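Local structure of novel immune-type receptor 11 (Ictalurus punctatus, 2QTE) at residues A[34-39]-A[44-49]. The protein is a novel immune-type receptor of channel catfish with a V-like immunoglobulin ectodomain, probably taking part in allogeneic recognition. The protein carries 1 engineered substitution. Numbering follows the deposited sequence.
Sequences WYRQSF and QYFVRY
Arg36 lays its aliphatic stem across the ring of Phe46, with CD over one face, 4.0 Å from the centroid, in a CH-pi contact. Its CG stands anti to the backbone N (chi1 176°) and the chain runs on extended to NE, which carries the guanidinium past the rim of the ring. There Arg36 NH1 comes within 3.5 Å of Phe46 CE1, guanidinium and ring being nearly perpendicular (88°). Phe62, Phe67 and Phe58 each meet the Phe46 ring edge-to-face, so the arginine stem joins an aromatic cluster.

A classic beta bulge probably helps bring the Phe46 ring beneath Arg36: Phe46 and Val47 both lie opposite Trp34. Trp34 O takes a bond from Phe46 N at 3.0 Å and a weak, longer one from Val47 N, while Trp34 N gives a nearly straight bond to Val47 O at 2.8 Å. Beyond the bulge, Arg36 and Gln44 form a regular hydrogen-bonded pair, N to O in both directions.

Trp34 and Val47 point the same way, Trp34 CB touching Val47 CG1 at 3.8 Å. The indole then leads off into the sandwich, where NE1 bonds to Phe76 O. On the other face, Tyr35 packs CE2 on Tyr45 CB, and both tyrosines touch Ile100 of the second subunit. This is the bulged antiparallel C-C' hairpin of an immunoglobulin V-type domain, with the core tryptophan of strand C packed near the Cys21-Cys93 disulfide.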
loop_
_atom_site.group_PDB
_atom_site.type_symbol
_atom_site.label_atom_id
_atom_site.label_comp_id
_atom_site.label_asym_id
_atom_site.label_seq_id
_atom_site.Cartn_x
_atom_site.Cartn_y
_atom_site.Cartn_z
ATOM N N TRP A 34 -1.976 9.513 3.254
ATOM C CA TRP A 34 -2.990 8.520 3.084
ATOM C C TRP A 34 -2.807 7.996 1.679
ATOM O O TRP A 34 -2.507 8.762 0.763
ATOM C CB TRP A 34 -4.389 9.163 3.169
ATOM C CG TRP A 34 -4.976 9.292 4.542
ATOM C CD1 TRP A 34 -4.974 10.390 5.334
ATOM C CD2 TRP A 34 -5.691 8.269 5.267
ATOM N NE1 TRP A 34 -5.628 10.116 6.530
ATOM C CE2 TRP A 34 -6.066 8.819 6.506
ATOM C CE3 TRP A 34 -6.030 6.946 4.988
ATOM C CZ2 TRP A 34 -6.795 8.108 7.438
ATOM C CZ3 TRP A 34 -6.735 6.221 5.927
ATOM C CH2 TRP A 34 -7.088 6.796 7.150
ATOM N N TYR A 35 -2.929 6.687 1.504
ATOM C CA TYR A 35 -2.825 6.115 0.167
ATOM C C TYR A 35 -4.190 5.583 -0.114
ATOM O O TYR A 35 -4.860 5.187 0.797
ATOM C CB TYR A 35 -1.804 4.972 0.146
ATOM C CG TYR A 35 -0.426 5.516 0.225
ATOM C CD1 TYR A 35 0.036 6.123 1.405
ATOM C CD2 TYR A 35 0.402 5.495 -0.872
ATOM C CE1 TYR A 35 1.297 6.667 1.468
ATOM C CE2 TYR A 35 1.662 6.057 -0.825
ATOM C CZ TYR A 35 2.085 6.632 0.356
ATOM O OH TYR A 35 3.319 7.173 0.394
ATOM N N ARG A 36 -4.563 5.511 -1.388
ATOM C CA ARG A 36 -5.881 5.057 -1.752
ATOM C C ARG A 36 -5.735 3.942 -2.791
ATOM O O ARG A 36 -4.937 4.088 -3.741
ATOM C CB ARG A 36 -6.639 6.240 -2.354
ATOM C CG ARG A 36 -8.014 5.944 -2.892
ATOM C CD ARG A 36 -8.594 7.239 -3.558
ATOM N NE ARG A 36 -9.920 6.961 -4.130
ATOM C CZ ARG A 36 -10.760 7.903 -4.562
ATOM N NH1 ARG A 36 -10.401 9.168 -4.519
ATOM N NH2 ARG A 36 -11.960 7.568 -5.074
ATOM N N GLN A 37 -6.500 2.844 -2.627
ATOM C CA GLN A 37 -6.483 1.781 -3.613
ATOM C C GLN A 37 -7.909 1.546 -4.049
ATOM O O GLN A 37 -8.715 1.094 -3.243
ATOM C CB GLN A 37 -5.974 0.463 -3.003
ATOM C CG GLN A 37 -5.758 -0.635 -4.064
ATOM C CD GLN A 37 -5.770 -2.019 -3.495
ATOM O OE1 GLN A 37 -5.929 -2.188 -2.291
ATOM N NE2 GLN A 37 -5.624 -3.029 -4.365
ATOM N N SER A 38 -8.216 1.771 -5.328
ATOM C CA SER A 38 -9.502 1.312 -5.817
ATOM C C SER A 38 -9.422 -0.192 -6.043
ATOM O O SER A 38 -8.335 -0.736 -6.297
ATOM C CB SER A 38 -9.862 2.013 -7.135
ATOM O OG SER A 38 -9.976 3.417 -6.911
ATOM N N PHE A 39 -10.572 -0.872 -6.012
ATOM C CA PHE A 39 -10.553 -2.307 -6.253
ATOM C C PHE A 39 -9.846 -2.731 -7.570
ATOM O O PHE A 39 -10.096 -2.152 -8.631
ATOM C CB PHE A 39 -11.971 -2.877 -6.197
ATOM C CG PHE A 39 -12.005 -4.360 -6.042
ATOM C CD1 PHE A 39 -12.087 -5.180 -7.164
ATOM C CD2 PHE A 39 -11.947 -4.947 -4.777
ATOM C CE1 PHE A 39 -12.103 -6.561 -7.032
ATOM C CE2 PHE A 39 -11.976 -6.333 -4.630
ATOM C CZ PHE A 39 -12.059 -7.144 -5.785
ATOM N N GLN A 44 -2.159 4.207 -4.536
ATOM C CA GLN A 44 -1.471 5.441 -4.888
ATOM C C GLN A 44 -1.541 6.459 -3.761
ATOM O O GLN A 44 -2.566 6.616 -3.181
ATOM C CB GLN A 44 -2.224 6.079 -6.036
ATOM C CG GLN A 44 -1.555 6.025 -7.354
ATOM C CD GLN A 44 -2.495 6.581 -8.350
ATOM O OE1 GLN A 44 -3.471 5.920 -8.703
ATOM N NE2 GLN A 44 -2.297 7.852 -8.728
ATOM N N TYR A 45 -0.472 7.206 -3.546
ATOM C CA TYR A 45 -0.485 8.400 -2.712
ATOM C C TYR A 45 -1.651 9.321 -3.077
ATOM O O TYR A 45 -1.834 9.690 -4.241
ATOM C CB TYR A 45 0.862 9.149 -2.870
ATOM C CG TYR A 45 0.808 10.657 -2.675
ATOM C CD1 TYR A 45 0.605 11.213 -1.422
ATOM C CD2 TYR A 45 1.001 11.524 -3.744
ATOM C CE1 TYR A 45 0.562 12.603 -1.268
ATOM C CE2 TYR A 45 0.964 12.885 -3.590
ATOM C CZ TYR A 45 0.739 13.416 -2.352
ATOM O OH TYR A 45 0.701 14.799 -2.211
ATOM N N PHE A 46 -2.426 9.673 -2.051
ATOM C CA PHE A 46 -3.683 10.387 -2.201
ATOM C C PHE A 46 -3.590 11.776 -1.655
ATOM O O PHE A 46 -3.964 12.745 -2.322
ATOM C CB PHE A 46 -4.817 9.595 -1.506
ATOM C CG PHE A 46 -6.168 10.181 -1.688
ATOM C CD1 PHE A 46 -6.608 10.540 -2.945
ATOM C CD2 PHE A 46 -7.023 10.362 -0.604
ATOM C CE1 PHE A 46 -7.880 11.105 -3.120
ATOM C CE2 PHE A 46 -8.291 10.917 -0.768
ATOM C CZ PHE A 46 -8.721 11.261 -2.025
ATOM N N VAL A 47 -3.125 11.881 -0.408
ATOM C CA VAL A 47 -3.028 13.167 0.289
ATOM C C VAL A 47 -1.962 13.048 1.368
ATOM O O VAL A 47 -1.923 12.061 2.044
ATOM C CB VAL A 47 -4.410 13.651 0.879
ATOM C CG1 VAL A 47 -5.048 12.616 1.778
ATOM C CG2 VAL A 47 -4.274 14.944 1.622
ATOM N N ARG A 48 -1.078 14.035 1.483
ATOM C CA ARG A 48 0.006 13.984 2.446
ATOM C C ARG A 48 -0.100 15.074 3.502
ATOM O O ARG A 48 -0.737 16.103 3.303
ATOM C CB ARG A 48 1.397 14.015 1.779
ATOM C CG ARG A 48 1.692 15.253 0.992
ATOM C CD ARG A 48 2.909 15.021 0.069
ATOM N NE ARG A 48 3.079 16.105 -0.905
ATOM C CZ ARG A 48 3.855 17.167 -0.734
ATOM N NH1 ARG A 48 3.924 18.088 -1.690
ATOM N NH2 ARG A 48 4.562 17.308 0.381
ATOM N N TYR A 49 0.522 14.821 4.640
ATOM C CA TYR A 49 0.717 15.880 5.616
ATOM C C TYR A 49 1.575 16.975 4.986
ATOM O O TYR A 49 2.453 16.711 4.158
ATOM C CB TYR A 49 1.370 15.320 6.875
ATOM C CG TYR A 49 1.657 16.380 7.877
ATOM C CD1 TYR A 49 2.786 17.196 7.743
ATOM C CD2 TYR A 49 0.782 16.603 8.946
ATOM C CE1 TYR A 49 3.054 18.207 8.654
ATOM C CE2 TYR A 49 1.040 17.595 9.885
ATOM C CZ TYR A 49 2.190 18.396 9.728
ATOM O OH TYR A 49 2.453 19.392 10.637
#